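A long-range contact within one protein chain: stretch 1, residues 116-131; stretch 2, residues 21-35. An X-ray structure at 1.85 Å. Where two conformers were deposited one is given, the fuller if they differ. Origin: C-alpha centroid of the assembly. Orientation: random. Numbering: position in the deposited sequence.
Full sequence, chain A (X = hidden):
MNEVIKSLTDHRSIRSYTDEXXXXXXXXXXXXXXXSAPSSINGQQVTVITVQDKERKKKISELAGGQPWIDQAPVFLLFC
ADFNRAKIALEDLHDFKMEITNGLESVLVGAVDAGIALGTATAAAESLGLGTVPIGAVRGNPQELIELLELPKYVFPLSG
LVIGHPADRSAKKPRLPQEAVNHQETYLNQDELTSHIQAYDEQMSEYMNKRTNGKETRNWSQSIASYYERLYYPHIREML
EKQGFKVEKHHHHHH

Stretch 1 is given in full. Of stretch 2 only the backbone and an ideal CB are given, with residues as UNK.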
# COMPACT_ATOMS: atom_id res chain seq x y z
N ILE A 116 -1.05 -0.50 -2.27
CA ILE A 116 -0.67 -0.28 -3.66
C ILE A 116 -1.93 0.09 -4.44
O ILE A 116 -1.93 1.01 -5.25
CB ILE A 116 -0.05 -1.56 -4.28
CG1 ILE A 116 1.35 -1.78 -3.69
CG2 ILE A 116 0.00 -1.45 -5.80
CD1 ILE A 116 1.95 -3.11 -4.08
N ALA A 117 -3.01 -0.64 -4.17
CA ALA A 117 -4.28 -0.39 -4.85
C ALA A 117 -4.82 1.01 -4.55
O ALA A 117 -5.22 1.74 -5.45
CB ALA A 117 -5.31 -1.45 -4.45
N LEU A 118 -4.83 1.37 -3.27
CA LEU A 118 -5.32 2.69 -2.83
C LEU A 118 -4.49 3.82 -3.44
O LEU A 118 -5.05 4.81 -3.94
CB LEU A 118 -5.26 2.77 -1.30
CG LEU A 118 -5.71 4.06 -0.62
CD1 LEU A 118 -7.21 4.22 -0.78
CD2 LEU A 118 -5.35 4.01 0.86
N GLY A 119 -3.17 3.67 -3.41
CA GLY A 119 -2.31 4.69 -3.97
C GLY A 119 -2.50 4.83 -5.48
O GLY A 119 -2.47 5.94 -6.02
N THR A 120 -2.69 3.70 -6.15
CA THR A 120 -2.89 3.69 -7.59
C THR A 120 -4.24 4.32 -7.95
O THR A 120 -4.33 5.08 -8.91
CB THR A 120 -2.82 2.25 -8.15
OG1 THR A 120 -1.55 1.68 -7.82
CG2 THR A 120 -2.99 2.26 -9.66
N ALA A 121 -5.27 4.00 -7.17
CA ALA A 121 -6.61 4.55 -7.41
C ALA A 121 -6.59 6.06 -7.20
O ALA A 121 -7.21 6.81 -7.95
CB ALA A 121 -7.63 3.91 -6.48
N THR A 122 -5.88 6.49 -6.16
CA THR A 122 -5.77 7.91 -5.86
C THR A 122 -5.14 8.63 -7.04
O THR A 122 -5.64 9.65 -7.50
CB THR A 122 -4.92 8.14 -4.60
OG1 THR A 122 -5.60 7.61 -3.46
CG2 THR A 122 -4.65 9.63 -4.38
N ALA A 123 -4.03 8.09 -7.53
CA ALA A 123 -3.33 8.68 -8.66
C ALA A 123 -4.22 8.76 -9.90
O ALA A 123 -4.27 9.79 -10.58
CB ALA A 123 -2.07 7.88 -8.97
N ALA A 124 -4.92 7.67 -10.19
CA ALA A 124 -5.80 7.61 -11.36
C ALA A 124 -6.95 8.61 -11.27
O ALA A 124 -7.18 9.39 -12.20
CB ALA A 124 -6.35 6.19 -11.52
N ALA A 125 -7.66 8.58 -10.15
CA ALA A 125 -8.81 9.46 -9.95
C ALA A 125 -8.43 10.94 -10.06
O ALA A 125 -9.10 11.71 -10.74
CB ALA A 125 -9.43 9.19 -8.58
N GLU A 126 -7.36 11.33 -9.38
CA GLU A 126 -6.94 12.72 -9.42
C GLU A 126 -6.48 13.18 -10.80
O GLU A 126 -6.62 14.35 -11.14
CB GLU A 126 -5.88 12.96 -8.33
CG GLU A 126 -6.47 12.68 -6.95
CD GLU A 126 -5.52 12.90 -5.79
OE1 GLU A 126 -4.32 13.17 -6.01
OE2 GLU A 126 -6.00 12.79 -4.64
N SER A 127 -5.98 12.25 -11.61
CA SER A 127 -5.54 12.60 -12.96
C SER A 127 -6.76 12.95 -13.82
O SER A 127 -6.65 13.62 -14.84
CB SER A 127 -4.77 11.44 -13.61
OG SER A 127 -5.64 10.42 -14.07
N LEU A 128 -7.93 12.48 -13.39
CA LEU A 128 -9.17 12.74 -14.10
C LEU A 128 -9.85 14.03 -13.64
O LEU A 128 -10.90 14.41 -14.15
CB LEU A 128 -10.13 11.56 -13.92
CG LEU A 128 -9.64 10.23 -14.50
CD1 LEU A 128 -10.52 9.09 -14.02
CD2 LEU A 128 -9.64 10.30 -16.03
N GLY A 129 -9.24 14.71 -12.67
CA GLY A 129 -9.81 15.94 -12.16
C GLY A 129 -10.68 15.72 -10.94
O GLY A 129 -11.29 16.66 -10.42
N LEU A 130 -10.73 14.48 -10.47
CA LEU A 130 -11.53 14.14 -9.30
C LEU A 130 -10.77 14.37 -8.00
O LEU A 130 -9.54 14.33 -7.97
CB LEU A 130 -11.98 12.68 -9.38
CG LEU A 130 -12.87 12.32 -10.58
CD1 LEU A 130 -12.93 10.81 -10.73
CD2 LEU A 130 -14.26 12.91 -10.38
N GLY A 131 -11.52 14.60 -6.93
CA GLY A 131 -10.90 14.80 -5.63
C GLY A 131 -11.06 13.50 -4.87
O GLY A 131 -11.99 12.74 -5.14
N UNK A 21 -22.25 13.85 -10.29
CA UNK A 21 -21.97 12.41 -10.28
C UNK A 21 -20.62 12.06 -10.90
O UNK A 21 -20.05 12.85 -11.66
CB UNK A 21 -23.08 11.66 -11.02
N UNK A 22 -20.10 10.89 -10.56
CA UNK A 22 -18.84 10.43 -11.11
C UNK A 22 -19.22 9.44 -12.20
O UNK A 22 -19.87 8.43 -11.92
CB UNK A 22 -17.93 9.81 -10.05
N UNK A 23 -18.83 9.73 -13.43
CA UNK A 23 -19.14 8.87 -14.57
C UNK A 23 -18.63 7.45 -14.41
O UNK A 23 -17.51 7.22 -13.94
CB UNK A 23 -18.55 9.47 -15.85
N UNK A 24 -19.46 6.49 -14.81
CA UNK A 24 -19.10 5.08 -14.72
C UNK A 24 -17.81 4.82 -15.48
O UNK A 24 -16.96 4.04 -15.05
CB UNK A 24 -20.23 4.20 -15.26
N UNK A 25 -17.65 5.49 -16.62
CA UNK A 25 -16.46 5.33 -17.44
C UNK A 25 -15.20 5.70 -16.67
O UNK A 25 -14.16 5.05 -16.83
CB UNK A 25 -16.57 6.18 -18.71
N UNK A 26 -15.28 6.74 -15.84
CA UNK A 26 -14.13 7.16 -15.06
C UNK A 26 -13.83 6.12 -13.98
O UNK A 26 -12.68 5.80 -13.72
CB UNK A 26 -14.37 8.54 -14.44
N UNK A 27 -14.88 5.60 -13.35
CA UNK A 27 -14.70 4.58 -12.33
C UNK A 27 -14.04 3.35 -12.96
O UNK A 27 -13.18 2.72 -12.35
CB UNK A 27 -16.04 4.21 -11.68
N UNK A 28 -14.44 3.01 -14.18
CA UNK A 28 -13.85 1.86 -14.86
C UNK A 28 -12.35 2.06 -15.07
O UNK A 28 -11.56 1.14 -14.88
CB UNK A 28 -14.54 1.62 -16.20
N UNK A 29 -11.97 3.27 -15.46
CA UNK A 29 -10.56 3.58 -15.69
C UNK A 29 -9.76 3.48 -14.39
O UNK A 29 -8.64 2.97 -14.38
CB UNK A 29 -10.41 4.98 -16.29
N UNK A 30 -10.34 3.99 -13.31
CA UNK A 30 -9.69 3.95 -12.01
C UNK A 30 -9.49 2.49 -11.60
O UNK A 30 -8.42 2.11 -11.13
CB UNK A 30 -10.51 4.71 -10.96
N UNK A 31 -10.52 1.67 -11.80
CA UNK A 31 -10.44 0.26 -11.45
C UNK A 31 -9.43 -0.47 -12.34
O UNK A 31 -8.69 -1.34 -11.86
CB UNK A 31 -11.82 -0.39 -11.57
N UNK A 32 -9.39 -0.12 -13.62
CA UNK A 32 -8.44 -0.76 -14.53
C UNK A 32 -7.03 -0.45 -14.07
O UNK A 32 -6.15 -1.30 -14.13
CB UNK A 32 -8.65 -0.30 -15.97
N UNK A 33 -6.81 0.78 -13.63
CA UNK A 33 -5.50 1.19 -13.16
C UNK A 33 -5.13 0.36 -11.93
O UNK A 33 -4.00 -0.13 -11.82
CB UNK A 33 -5.48 2.69 -12.84
N UNK A 34 -6.08 0.20 -11.02
CA UNK A 34 -5.87 -0.58 -9.80
C UNK A 34 -5.49 -2.02 -10.15
O UNK A 34 -4.49 -2.55 -9.66
CB UNK A 34 -7.12 -0.56 -8.92
N UNK A 35 -6.30 -2.66 -10.99
CA UNK A 35 -6.02 -4.03 -11.37
C UNK A 35 -4.68 -4.21 -12.08
O UNK A 35 -4.03 -5.24 -11.92
CB UNK A 35 -7.15 -4.55 -12.27

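Two helices pack at 143° between their N-to-C directions, their axes approaching to 8.4 Å. Stretch 1 lines its near side with alanines and one threonine, then widens to two leucines beyond its helix end, and the backbones lie closer at one end than at the other.

Position 21 is out of reach of stretch 1 and sets no rule; it is Pro21. Position 22 points toward stretch 1, its ideal CB 4.8 Å from Leu130 CD2, with an extended backbone. A medium apolar side chain, branched or not, would suit. It is Val22, chi1 t, whose CG1 lies 4.1 Å from Leu130 CD1.

Position 23 precedes the helix, where Ser, Thr, Asp or Asn often cap; Ala23 sits there and offers no side-chain cap. Positions 24 and 25 are out of reach, and polar residues fit: Gln24, whose NE2 donates to the side chain at position 28, and Glu25.

Position 26 points at the leucines, its ideal CB 3.9 Å from Leu128 CD1. An aliphatic side chain would suit, as would a long polar one with an apolar stem. Gln26 is the latter: its CB packs against Leu128 CD1, while its OE1 lies 4.0 Å from Leu130 CD1 without a polar partner on stretch 1.

Positions 27 and 28 place no CB near stretch 1, which sets no demand here, so many residues would fit; they are Leu27 and Asp28. Position 29 points toward stretch 1, its ideal CB 4.7 Å from Leu128 CD1, so Leu, Met, Gln or Lys are plausible. Gln29 brings OE1 to 4.0 Å from Leu128 CD2.

Position 30 points sideways, but Ala121, Ala124, Ala125 and the two leucines leave room near it; a large aliphatic such as Leu, Ile or Met would suit. Ile30, m then t, sends CD1 to 3.6 Å from Ala125 CB and 4.1 Å from Leu130 CD1, while CG2 lies 3.9 Å from Ala121 CB.

Positions 31 and 32 have no CB near stretch 1, and many side chains would fit: Ile31 and Glu32. Position 33 is tight, its ideal CB 3.8 Å from Ala124 CB and 4.1 Å from Thr120 CG2; Ala, Gly or perhaps Ser suit best. Ala33 is deposited, and its O also lies 3.4 Å from Thr120 CG2.

Position 34 points sideways, its CA 5.2 Å from Ala117 CA, which favours a compact apolar residue. Val34 puts CG2 3.6 Å from Ala121 CB and CG1 3.8 Å from Ala117 CB. Position 35 faces away, leaving the choice open; it is Gln35.

Stretch 2 21-35: PVAQEQLDQIIEAVQ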
# COMPACT_ATOMS: atom_id res chain seq x y z
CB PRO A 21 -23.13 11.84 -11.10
CG PRO A 21 -23.36 12.92 -12.11
CD PRO A 21 -23.30 14.18 -11.26
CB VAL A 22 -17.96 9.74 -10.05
CG1 VAL A 22 -16.71 9.17 -10.70
CG2 VAL A 22 -17.59 10.73 -8.95
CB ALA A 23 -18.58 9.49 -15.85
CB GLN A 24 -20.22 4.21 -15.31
CG GLN A 24 -19.88 2.72 -15.38
CD GLN A 24 -19.54 2.14 -14.02
OE1 GLN A 24 -20.30 2.27 -13.07
NE2 GLN A 24 -18.38 1.50 -13.93
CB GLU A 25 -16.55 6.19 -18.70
CG GLU A 25 -15.53 5.84 -19.76
CD GLU A 25 -15.66 6.68 -21.01
OE1 GLU A 25 -16.79 7.07 -21.35
OE2 GLU A 25 -14.62 6.95 -21.66
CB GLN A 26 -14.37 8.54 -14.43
CG GLN A 26 -14.53 9.65 -15.46
CD GLN A 26 -14.61 11.03 -14.83
OE1 GLN A 26 -15.36 11.25 -13.88
NE2 GLN A 26 -13.83 11.97 -15.36
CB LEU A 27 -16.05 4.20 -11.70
CG LEU A 27 -16.68 5.27 -10.80
CD1 LEU A 27 -18.02 4.78 -10.26
CD2 LEU A 27 -15.73 5.60 -9.66
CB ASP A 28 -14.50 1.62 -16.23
CG ASP A 28 -15.93 1.14 -16.13
OD1 ASP A 28 -16.28 0.46 -15.14
OD2 ASP A 28 -16.72 1.43 -17.05
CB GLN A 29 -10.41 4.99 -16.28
CG GLN A 29 -10.95 5.12 -17.69
CD GLN A 29 -10.83 6.53 -18.22
OE1 GLN A 29 -9.74 7.07 -18.37
NE2 GLN A 29 -11.97 7.14 -18.51
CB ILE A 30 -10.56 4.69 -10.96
CG1 ILE A 30 -10.58 6.19 -11.29
CG2 ILE A 30 -10.02 4.44 -9.55
CD1 ILE A 30 -11.58 6.98 -10.47
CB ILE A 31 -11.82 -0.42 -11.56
CG1 ILE A 31 -12.78 0.19 -10.53
CG2 ILE A 31 -11.69 -1.93 -11.36
CD1 ILE A 31 -12.31 0.04 -9.08
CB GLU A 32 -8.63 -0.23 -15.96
CG GLU A 32 -9.94 -0.62 -16.63
CD GLU A 32 -10.13 0.08 -17.97
OE1 GLU A 32 -9.19 0.05 -18.79
OE2 GLU A 32 -11.21 0.66 -18.20
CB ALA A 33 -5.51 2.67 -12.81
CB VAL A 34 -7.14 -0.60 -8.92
CG1 VAL A 34 -7.00 -1.63 -7.81
CG2 VAL A 34 -7.37 0.78 -8.30
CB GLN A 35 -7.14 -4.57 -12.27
CG GLN A 35 -8.43 -4.88 -11.52
CD GLN A 35 -9.30 -5.85 -12.28
OE1 GLN A 35 -10.03 -5.47 -13.19
NE2 GLN A 35 -9.21 -7.12 -11.92
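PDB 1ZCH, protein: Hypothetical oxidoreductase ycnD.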